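Local coordinates for tail fiber protein (Pseudomonas aeruginosa, PDB 6CL6) that forms the trimeric fibre of an R-type pyocin, a contractile injection system, and probably binds the receptor on the surface of the target bacterium, at residues S125-A130 / S146-Q151; G169-Y174 / I181-Q186; I314-P319 / W367-R372. One frame throughout, in Å; residues are numbered along the deposited sequence.

Contact 1: residues S125-A130 / S146-Q151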
loop_
_atom_site.group_PDB
_atom_site.type_symbol
_atom_site.label_atom_id
_atom_site.label_comp_id
_atom_site.label_asym_id
_atom_site.label_seq_id
_atom_site.Cartn_x
_atom_site.Cartn_y
_atom_site.Cartn_z
ATOM N N SER A 125 47.420 4.733 12.579
ATOM C CA SER A 125 46.412 5.534 11.900
ATOM C C SER A 125 45.474 4.646 11.094
ATOM O O SER A 125 45.706 3.452 10.906
ATOM C CB SER A 125 47.084 6.560 10.961
ATOM O OG SER A 125 47.480 5.927 9.744
ATOM N N PHE A 126 44.407 5.268 10.605
ATOM C CA PHE A 126 43.576 4.678 9.560
ATOM C C PHE A 126 44.317 4.829 8.239
ATOM O O PHE A 126 44.580 5.956 7.793
ATOM C CB PHE A 126 42.207 5.369 9.508
ATOM C CG PHE A 126 41.256 4.885 10.544
ATOM C CD1 PHE A 126 41.258 5.421 11.806
ATOM C CD2 PHE A 126 40.359 3.868 10.256
ATOM C CE1 PHE A 126 40.385 4.960 12.773
ATOM C CE2 PHE A 126 39.501 3.408 11.222
ATOM C CZ PHE A 126 39.519 3.962 12.480
ATOM N N THR A 127 44.654 3.712 7.608
ATOM C CA THR A 127 45.588 3.730 6.495
ATOM C C THR A 127 44.849 3.629 5.173
ATOM O O THR A 127 43.709 3.171 5.102
ATOM C CB THR A 127 46.609 2.596 6.621
ATOM O OG1 THR A 127 45.972 1.349 6.864
ATOM C CG2 THR A 127 47.592 2.864 7.761
ATOM N N LYS A 128 45.525 4.075 4.100
ATOM C CA LYS A 128 44.914 4.031 2.787
ATOM C C LYS A 128 44.866 2.624 2.204
ATOM O O LYS A 128 43.984 2.335 1.374
ATOM C CB LYS A 128 45.648 5.008 1.874
ATOM C CG LYS A 128 45.100 6.435 2.062
ATOM C CD LYS A 128 45.779 7.449 1.185
ATOM C CE LYS A 128 45.040 8.781 1.270
ATOM N NZ LYS A 128 45.699 9.800 0.434
ATOM N N GLU A 129 45.742 1.739 2.660
ATOM C CA GLU A 129 45.598 0.316 2.445
ATOM C C GLU A 129 44.859 -0.289 3.636
ATOM O O GLU A 129 45.043 0.141 4.764
ATOM C CB GLU A 129 46.951 -0.365 2.264
ATOM C CG GLU A 129 47.653 0.059 0.975
ATOM C CD GLU A 129 48.963 -0.703 0.769
ATOM O OE1 GLU A 129 49.653 -0.993 1.774
ATOM O OE2 GLU A 129 49.288 -1.021 -0.395
ATOM N N ALA A 130 43.994 -1.260 3.352
ATOM C CA ALA A 130 43.258 -1.938 4.401
ATOM C C ALA A 130 44.231 -2.581 5.393
ATOM O O ALA A 130 45.343 -2.974 5.032
ATOM C CB ALA A 130 42.348 -2.999 3.822
ATOM N N SER A 146 40.899 -0.432 16.203
ATOM C CA SER A 146 40.489 0.486 15.139
ATOM C C SER A 146 41.167 0.154 13.827
ATOM O O SER A 146 42.339 -0.206 13.796
ATOM C CB SER A 146 40.823 1.918 15.544
ATOM O OG SER A 146 40.037 2.364 16.585
ATOM N N GLY A 147 40.431 0.304 12.737
ATOM C CA GLY A 147 40.958 0.013 11.408
ATOM C C GLY A 147 39.859 -0.376 10.437
ATOM O O GLY A 147 38.667 -0.212 10.711
ATOM N N TRP A 148 40.272 -0.850 9.279
ATOM C CA TRP A 148 39.301 -1.374 8.346
ATOM C C TRP A 148 39.872 -2.620 7.674
ATOM O O TRP A 148 41.066 -2.701 7.399
ATOM C CB TRP A 148 38.852 -0.354 7.292
ATOM C CG TRP A 148 39.904 0.269 6.451
ATOM C CD1 TRP A 148 40.900 1.086 6.870
ATOM C CD2 TRP A 148 40.036 0.175 5.035
ATOM N NE1 TRP A 148 41.653 1.501 5.802
ATOM C CE2 TRP A 148 41.143 0.959 4.663
ATOM C CE3 TRP A 148 39.321 -0.494 4.037
ATOM C CZ2 TRP A 148 41.550 1.088 3.354
ATOM C CZ3 TRP A 148 39.720 -0.370 2.738
ATOM C CH2 TRP A 148 40.843 0.405 2.412
ATOM N N TRP A 149 38.981 -3.558 7.380
ATOM C CA TRP A 149 39.327 -4.871 6.879
ATOM C C TRP A 149 38.358 -5.272 5.773
ATOM O O TRP A 149 37.182 -4.886 5.780
ATOM C CB TRP A 149 39.301 -5.926 7.998
ATOM C CG TRP A 149 40.405 -5.857 8.947
ATOM C CD1 TRP A 149 41.539 -6.603 8.936
ATOM C CD2 TRP A 149 40.500 -5.002 10.094
ATOM N NE1 TRP A 149 42.330 -6.256 9.997
ATOM C CE2 TRP A 149 41.721 -5.261 10.708
ATOM C CE3 TRP A 149 39.667 -4.048 10.657
ATOM C CZ2 TRP A 149 42.138 -4.585 11.872
ATOM C CZ3 TRP A 149 40.074 -3.370 11.787
ATOM C CH2 TRP A 149 41.310 -3.634 12.378
ATOM N N SER A 150 38.853 -6.090 4.854
ATOM C CA SER A 150 38.094 -6.522 3.701
ATOM C C SER A 150 37.840 -8.014 3.748
ATOM O O SER A 150 38.772 -8.802 3.907
ATOM C CB SER A 150 38.841 -6.198 2.394
ATOM O OG SER A 150 38.082 -6.533 1.271
ATOM N N GLN A 151 36.582 -8.400 3.579
ATOM C CA GLN A 151 36.218 -9.794 3.372
ATOM C C GLN A 151 35.898 -9.935 1.894
ATOM O O GLN A 151 34.865 -9.435 1.415
ATOM C CB GLN A 151 35.032 -10.219 4.241
ATOM C CG GLN A 151 34.538 -11.640 3.968
ATOM C CD GLN A 151 35.651 -12.686 4.113
ATOM O OE1 GLN A 151 36.253 -13.121 3.135
ATOM N NE2 GLN A 151 35.938 -13.070 5.355
#
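Two hydrogen bonds shape the polar part of this contact. The indole N-H of Trp148 enters the turn of 125-130 and meets the carbonyl of Thr127, with NE1 2.7 Å from Thr127 O; the oxygen lies almost in the ring plane, and the N-H...O angle of 152° is moderately straight. Inside the loop, Thr127 OG1 donates to Glu129 O at 2.6 Å, nearly along the C=O axis, so the turn is tied to itself beside the indole. A tryptophan suits this place because it offers one donor at its rim and broad apolar faces. The loop leads into strand 132-133, which lies parallel to strand 147-151 at the margin of a mixed sheet, and Asp131 accepts the backbone N-H of Trp148 through OD1. Among the apolar contacts, Ala130 sets its methyl over the six-membered ring in a CH-pi contact, CB 3.8 Å from the centroid and 8° off the normal; a small residue lets the backbone come close as well. Phe126 turns its ring to the start of the strand, CE2 lying 3.6 Å from Gly147 N and CZ 3.9 Å from Ser146 CB. At phi 153° Gly147 has a backbone that calls for glycine. Across the trimer, Lys128 NZ forms a salt bridge with Asp131 of the second subunit, while Ser146 OG bonds to Lys128 O of the third.

Contact 2: residues G169-Y174 / I181-Q186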
loop_
_atom_site.group_PDB
_atom_site.type_symbol
_atom_site.label_atom_id
_atom_site.label_comp_id
_atom_site.label_asym_id
_atom_site.label_seq_id
_atom_site.Cartn_x
_atom_site.Cartn_y
_atom_site.Cartn_z
ATOM N N GLY A 169 32.379 -7.996 1.966
ATOM C CA GLY A 169 32.102 -6.624 2.365
ATOM C C GLY A 169 33.256 -5.977 3.079
ATOM O O GLY A 169 34.301 -6.581 3.306
ATOM N N LEU A 170 33.026 -4.731 3.456
ATOM C CA LEU A 170 34.001 -3.893 4.135
ATOM C C LEU A 170 33.638 -3.659 5.586
ATOM O O LEU A 170 32.611 -3.035 5.892
ATOM C CB LEU A 170 34.125 -2.542 3.410
ATOM C CG LEU A 170 35.355 -1.732 3.751
ATOM C CD1 LEU A 170 36.622 -2.449 3.379
ATOM C CD2 LEU A 170 35.280 -0.402 3.050
ATOM N N LEU A 171 34.528 -4.087 6.481
ATOM C CA LEU A 171 34.388 -3.843 7.908
ATOM C C LEU A 171 35.204 -2.654 8.362
ATOM O O LEU A 171 36.420 -2.609 8.119
ATOM C CB LEU A 171 34.828 -5.058 8.723
ATOM C CG LEU A 171 34.865 -4.936 10.239
ATOM C CD1 LEU A 171 33.430 -4.899 10.777
ATOM C CD2 LEU A 171 35.605 -6.085 10.869
ATOM N N HIS A 172 34.545 -1.726 9.074
ATOM C CA HIS A 172 35.231 -0.666 9.801
ATOM C C HIS A 172 35.103 -0.892 11.300
ATOM O O HIS A 172 34.030 -1.265 11.792
ATOM C CB HIS A 172 34.672 0.722 9.488
ATOM C CG HIS A 172 35.274 1.372 8.295
ATOM N ND1 HIS A 172 34.790 1.179 7.023
ATOM C CD2 HIS A 172 36.312 2.238 8.174
ATOM C CE1 HIS A 172 35.499 1.896 6.166
ATOM N NE2 HIS A 172 36.441 2.531 6.838
ATOM N N VAL A 173 36.188 -0.667 12.028
ATOM C CA VAL A 173 36.166 -0.707 13.476
ATOM C C VAL A 173 36.641 0.638 13.998
ATOM O O VAL A 173 37.761 1.069 13.689
ATOM C CB VAL A 173 37.039 -1.840 14.025
ATOM C CG1 VAL A 173 36.936 -1.880 15.556
ATOM C CG2 VAL A 173 36.687 -3.163 13.421
ATOM N N TYR A 174 35.818 1.281 14.813
ATOM C CA TYR A 174 36.163 2.494 15.544
ATOM C C TYR A 174 36.182 2.145 17.028
ATOM O O TYR A 174 35.163 2.213 17.723
ATOM C CB TYR A 174 35.211 3.631 15.231
ATOM C CG TYR A 174 34.990 3.828 13.747
ATOM C CD1 TYR A 174 35.949 4.443 12.949
ATOM C CD2 TYR A 174 33.816 3.425 13.153
ATOM C CE1 TYR A 174 35.750 4.634 11.628
ATOM C CE2 TYR A 174 33.604 3.612 11.818
ATOM C CZ TYR A 174 34.590 4.224 11.051
ATOM O OH TYR A 174 34.403 4.444 9.724
ATOM N N ILE A 181 33.059 -0.007 21.431
ATOM C CA ILE A 181 33.702 -0.457 20.213
ATOM C C ILE A 181 32.647 -0.409 19.122
ATOM O O ILE A 181 31.685 -1.177 19.166
ATOM C CB ILE A 181 34.268 -1.874 20.309
ATOM C CG1 ILE A 181 35.209 -2.066 21.493
ATOM C CG2 ILE A 181 34.965 -2.249 18.970
ATOM C CD1 ILE A 181 36.476 -1.287 21.421
ATOM N N TYR A 182 32.794 0.494 18.165
ATOM C CA TYR A 182 31.812 0.638 17.075
ATOM C C TYR A 182 32.311 -0.115 15.839
ATOM O O TYR A 182 33.521 -0.121 15.555
ATOM C CB TYR A 182 31.614 2.118 16.754
ATOM C CG TYR A 182 30.964 2.904 17.863
ATOM C CD1 TYR A 182 31.700 3.441 18.914
ATOM C CD2 TYR A 182 29.590 3.124 17.859
ATOM C CE1 TYR A 182 31.102 4.143 19.925
ATOM C CE2 TYR A 182 28.985 3.856 18.862
ATOM C CZ TYR A 182 29.727 4.340 19.892
ATOM O OH TYR A 182 29.131 5.062 20.903
ATOM N N GLN A 183 31.387 -0.728 15.111
ATOM C CA GLN A 183 31.661 -1.359 13.829
ATOM C C GLN A 183 30.609 -0.940 12.799
ATOM O O GLN A 183 29.441 -0.739 13.127
ATOM C CB GLN A 183 31.674 -2.903 13.932
ATOM C CG GLN A 183 32.674 -3.459 14.928
ATOM C CD GLN A 183 32.678 -4.957 14.976
ATOM O OE1 GLN A 183 31.622 -5.593 14.809
ATOM N NE2 GLN A 183 33.866 -5.553 15.190
ATOM N N THR A 184 31.034 -0.875 11.548
ATOM C CA THR A 184 30.150 -0.799 10.396
ATOM C C THR A 184 30.578 -1.842 9.370
ATOM O O THR A 184 31.735 -2.267 9.345
ATOM C CB THR A 184 30.156 0.569 9.705
ATOM O OG1 THR A 184 31.426 0.778 9.058
ATOM C CG2 THR A 184 29.886 1.634 10.697
ATOM N N TYR A 185 29.615 -2.266 8.540
ATOM C CA TYR A 185 29.838 -3.292 7.514
ATOM C C TYR A 185 29.064 -2.888 6.282
ATOM O O TYR A 185 27.840 -2.688 6.347
ATOM C CB TYR A 185 29.374 -4.660 7.974
ATOM C CG TYR A 185 29.937 -5.830 7.166
ATOM C CD1 TYR A 185 31.255 -6.263 7.380
ATOM C CD2 TYR A 185 29.194 -6.465 6.191
ATOM C CE1 TYR A 185 31.797 -7.316 6.661
ATOM C CE2 TYR A 185 29.736 -7.556 5.456
ATOM C CZ TYR A 185 31.058 -7.961 5.720
ATOM O OH TYR A 185 31.651 -8.984 5.036
ATOM N N GLN A 186 29.771 -2.760 5.181
ATOM C CA GLN A 186 29.193 -2.406 3.884
ATOM C C GLN A 186 29.313 -3.623 2.971
ATOM O O GLN A 186 30.420 -4.030 2.595
ATOM C CB GLN A 186 29.905 -1.180 3.318
ATOM C CG GLN A 186 29.426 -0.768 1.925
ATOM C CD GLN A 186 30.180 0.430 1.368
ATOM O OE1 GLN A 186 30.946 1.107 2.070
ATOM N NE2 GLN A 186 29.970 0.689 0.094
HETATM O O HOH W 1 32.255 -0.337 6.669
HETATM O O HOH W 2 32.051 3.489 8.555
#
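Thr184 OG1 is gripped by two waters, each 2.8 Å away. The first water also donates to Leu170 O and bonds to His172 ND1 at the edge of the imidazole, in its plane; the second joins Thr184 OG1 to Tyr174 OH, 2.8 Å from that water. Threonine fits because its hydroxyl, between the backbone N and carbonyl carbon (chi1 69°), stands beside the neighbouring strand, 3.3 Å from His172 CB, while CG2 meets the edge of the Tyr174 ring. Leu170 O takes a backbone bond besides its water, from Gln186 N, which approaches in the carbonyl plane on a lone pair. The two segments are the arms of an antiparallel beta hairpin, strands 169-177 and 180-187, within a mixed sheet. Leu170 with Gln186, His172 with Thr184 and Tyr174 with Tyr182 are hydrogen-bonded pairs, two bonds each; His172 N reaches Thr184 O at 2.9 Å with a nearly straight N-H...O angle of 166°. Their side chains share one face of the sheet, where the trimer partners lie: His172 meets Tyr174 of the second subunit edge-to-face. On the other face, Val173 CG1 touches Ile181 CG2 at 4.0 Å, suiting branched apolar residues. Tyr185, with CG anti to the backbone N (chi1 -163°), swings its ring back along the opposite strand, so that Leu170 N lies over one ring face and the phenol lies alongside Gly169. There the absence of a side chain matters, since a CB would clash with the ring. Tyr185 OH is hydrogen-bonded to the backbone carbonyl O of Arg167, and Gln183 OE1 to Arg196 on the next strand.

Contact 3: residues I314-P319 / W367-R372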
loop_
_atom_site.group_PDB
_atom_site.type_symbol
_atom_site.label_atom_id
_atom_site.label_comp_id
_atom_site.label_asym_id
_atom_site.label_seq_id
_atom_site.Cartn_x
_atom_site.Cartn_y
_atom_site.Cartn_z
ATOM N N ILE A 314 -97.950 -1.468 -29.699
ATOM C CA ILE A 314 -97.076 -0.987 -28.641
ATOM C C ILE A 314 -95.722 -0.651 -29.249
ATOM O O ILE A 314 -95.328 -1.181 -30.292
ATOM C CB ILE A 314 -96.891 -1.989 -27.474
ATOM C CG1 ILE A 314 -96.301 -3.307 -27.979
ATOM C CG2 ILE A 314 -98.225 -2.215 -26.742
ATOM C CD1 ILE A 314 -95.745 -4.225 -26.857
ATOM N N THR A 315 -95.016 0.234 -28.570
ATOM C CA THR A 315 -93.633 0.574 -28.898
ATOM C C THR A 315 -92.763 0.216 -27.710
ATOM O O THR A 315 -93.053 0.620 -26.567
ATOM C CB THR A 315 -93.487 2.063 -29.243
ATOM O OG1 THR A 315 -94.314 2.371 -30.370
ATOM C CG2 THR A 315 -92.029 2.393 -29.580
ATOM N N PHE A 316 -91.704 -0.555 -27.972
ATOM C CA PHE A 316 -90.846 -1.025 -26.905
ATOM C C PHE A 316 -90.102 0.146 -26.271
ATOM O O PHE A 316 -89.680 1.065 -26.980
ATOM C CB PHE A 316 -89.839 -2.032 -27.449
ATOM C CG PHE A 316 -90.467 -3.253 -28.055
ATOM C CD1 PHE A 316 -91.484 -3.931 -27.408
ATOM C CD2 PHE A 316 -90.045 -3.714 -29.285
ATOM C CE1 PHE A 316 -92.044 -5.059 -27.973
ATOM C CE2 PHE A 316 -90.609 -4.832 -29.850
ATOM C CZ PHE A 316 -91.598 -5.515 -29.196
ATOM N N PRO A 317 -89.896 0.121 -24.948
ATOM C CA PRO A 317 -89.115 1.194 -24.300
ATOM C C PRO A 317 -87.794 1.505 -24.984
ATOM O O PRO A 317 -87.448 2.691 -25.127
ATOM C CB PRO A 317 -88.920 0.651 -22.878
ATOM C CG PRO A 317 -90.157 -0.181 -22.630
ATOM C CD PRO A 317 -90.497 -0.809 -23.958
ATOM N N ILE A 318 -87.034 0.487 -25.387
ATOM C CA ILE A 318 -85.879 0.685 -26.265
ATOM C C ILE A 318 -86.005 -0.270 -27.444
ATOM O O ILE A 318 -86.637 -1.331 -27.338
ATOM C CB ILE A 318 -84.544 0.443 -25.528
ATOM C CG1 ILE A 318 -84.501 -0.985 -24.950
ATOM C CG2 ILE A 318 -84.348 1.472 -24.434
ATOM C CD1 ILE A 318 -83.156 -1.337 -24.312
ATOM N N PRO A 319 -85.394 0.059 -28.567
ATOM C CA PRO A 319 -85.395 -0.880 -29.693
ATOM C C PRO A 319 -84.563 -2.101 -29.371
ATOM O O PRO A 319 -83.511 -2.010 -28.721
ATOM C CB PRO A 319 -84.754 -0.071 -30.838
ATOM C CG PRO A 319 -84.778 1.340 -30.389
ATOM C CD PRO A 319 -84.691 1.318 -28.907
ATOM N N TRP A 367 -97.875 -6.320 -20.837
ATOM C CA TRP A 367 -97.155 -7.160 -21.758
ATOM C C TRP A 367 -95.684 -7.261 -21.359
ATOM O O TRP A 367 -95.141 -6.397 -20.670
ATOM C CB TRP A 367 -97.284 -6.623 -23.188
ATOM C CG TRP A 367 -96.709 -5.257 -23.379
ATOM C CD1 TRP A 367 -97.397 -4.085 -23.397
ATOM C CD2 TRP A 367 -95.335 -4.922 -23.566
ATOM N NE1 TRP A 367 -96.538 -3.033 -23.609
ATOM C CE2 TRP A 367 -95.261 -3.518 -23.703
ATOM C CE3 TRP A 367 -94.163 -5.661 -23.646
ATOM C CZ2 TRP A 367 -94.049 -2.849 -23.896
ATOM C CZ3 TRP A 367 -92.945 -4.988 -23.831
ATOM C CH2 TRP A 367 -92.906 -3.604 -23.958
ATOM N N GLU A 368 -95.052 -8.356 -21.805
ATOM C CA GLU A 368 -93.619 -8.541 -21.705
ATOM C C GLU A 368 -93.096 -9.035 -23.048
ATOM O O GLU A 368 -93.796 -9.739 -23.787
ATOM C CB GLU A 368 -93.268 -9.568 -20.623
ATOM C CG GLU A 368 -93.022 -9.008 -19.262
ATOM C CD GLU A 368 -92.387 -10.052 -18.339
ATOM O OE1 GLU A 368 -93.122 -10.901 -17.791
ATOM O OE2 GLU A 368 -91.150 -10.046 -18.205
ATOM N N ALA A 369 -91.862 -8.656 -23.367
ATOM C CA ALA A 369 -91.220 -9.078 -24.595
ATOM C C ALA A 369 -89.745 -9.310 -24.310
ATOM O O ALA A 369 -89.192 -8.733 -23.379
ATOM C CB ALA A 369 -91.377 -8.034 -25.699
ATOM N N PHE A 370 -89.118 -10.188 -25.100
ATOM C CA PHE A 370 -87.701 -10.459 -24.935
ATOM C C PHE A 370 -87.060 -10.603 -26.302
ATOM O O PHE A 370 -87.717 -10.900 -27.301
ATOM C CB PHE A 370 -87.467 -11.694 -24.040
ATOM C CG PHE A 370 -87.989 -12.979 -24.618
ATOM C CD1 PHE A 370 -89.332 -13.320 -24.473
ATOM C CD2 PHE A 370 -87.141 -13.847 -25.293
ATOM C CE1 PHE A 370 -89.819 -14.500 -25.008
ATOM C CE2 PHE A 370 -87.613 -15.026 -25.834
ATOM C CZ PHE A 370 -88.955 -15.358 -25.691
ATOM N N GLY A 371 -85.748 -10.359 -26.344
ATOM C CA GLY A 371 -85.053 -10.406 -27.614
ATOM C C GLY A 371 -83.582 -10.057 -27.465
ATOM O O GLY A 371 -82.998 -10.239 -26.395
ATOM N N ARG A 372 -82.982 -9.561 -28.535
ATOM C CA ARG A 372 -81.553 -9.266 -28.516
ATOM C C ARG A 372 -81.247 -8.212 -29.560
ATOM O O ARG A 372 -82.142 -7.763 -30.303
ATOM C CB ARG A 372 -80.734 -10.536 -28.772
ATOM C CG ARG A 372 -80.940 -11.158 -30.151
ATOM C CD ARG A 372 -79.991 -12.327 -30.379
ATOM N NE ARG A 372 -80.385 -13.145 -31.526
ATOM C CZ ARG A 372 -79.913 -12.981 -32.759
ATOM N NH1 ARG A 372 -79.022 -12.029 -33.018
ATOM N NH2 ARG A 372 -80.329 -13.775 -33.735
ATOM O OXT ARG A 372 -80.101 -7.779 -29.668
#
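Ile314 drops its terminal methyl onto the indole of Trp367: CD1 lies 3.4 Å from the centroid of the five-membered ring, 16° off the normal, in a close CH-pi contact. Both residues hold their chains in the crowded position between backbone N and carbonyl carbon (chi1 59° for Ile314), which lets the two meet tip to tip. Branched and wholly apolar, isoleucine can also lay CG2 against the NE1/CD1 side of the indole, 3.7 Å from Trp367 NE1. Phe316 crosses obliquely and turns its edge toward the indole in an offset edge-to-face pair, planes at 61°, with CD1 3.7 Å from Trp367 CH2. Its CE1 packs on the methyl of Ala369 at 3.8 Å, small enough to leave room for the phenyl ring. Pro317 closes the rim, CD meeting Trp367 CH2 in the indole plane at 3.7 Å. No hydrogen bond spans the segments; apolar packing joins two sheets. Both belong to the gp53-like C-terminal tail fibre family, of the H-type lectin clan, consistent with a role in receptor binding. Ile314 lies near the end of strand 310-315, which pairs with strand 352-357, whereas Trp367 and Ala369 belong to strand 363-371, lying between strands 297-306 and 324-331.

Overall arrangement
Along the chain the contacts follow in series, each closing before the next opens. Contacts 1 and 2 are immediate neighbours, their centres 10 Å apart in one mixed sheet: strand 147-151 runs beside strand 169-177, joined by probable hydrogen bonds such as Trp149 N to Leu171 O at 2.8 Å, and Trp148 packs on Leu170. Contact 3 belongs to the C-terminal region, its centre about 136 Å from that of contact 1 and about 128 Å from that of contact 2. Contacts 1 and 3 lie on opposite sides of the chain's centre. All three touch the third subunit, so the long fibre is trimeric at both places, consistent with globular parts spaced along a slender shaft.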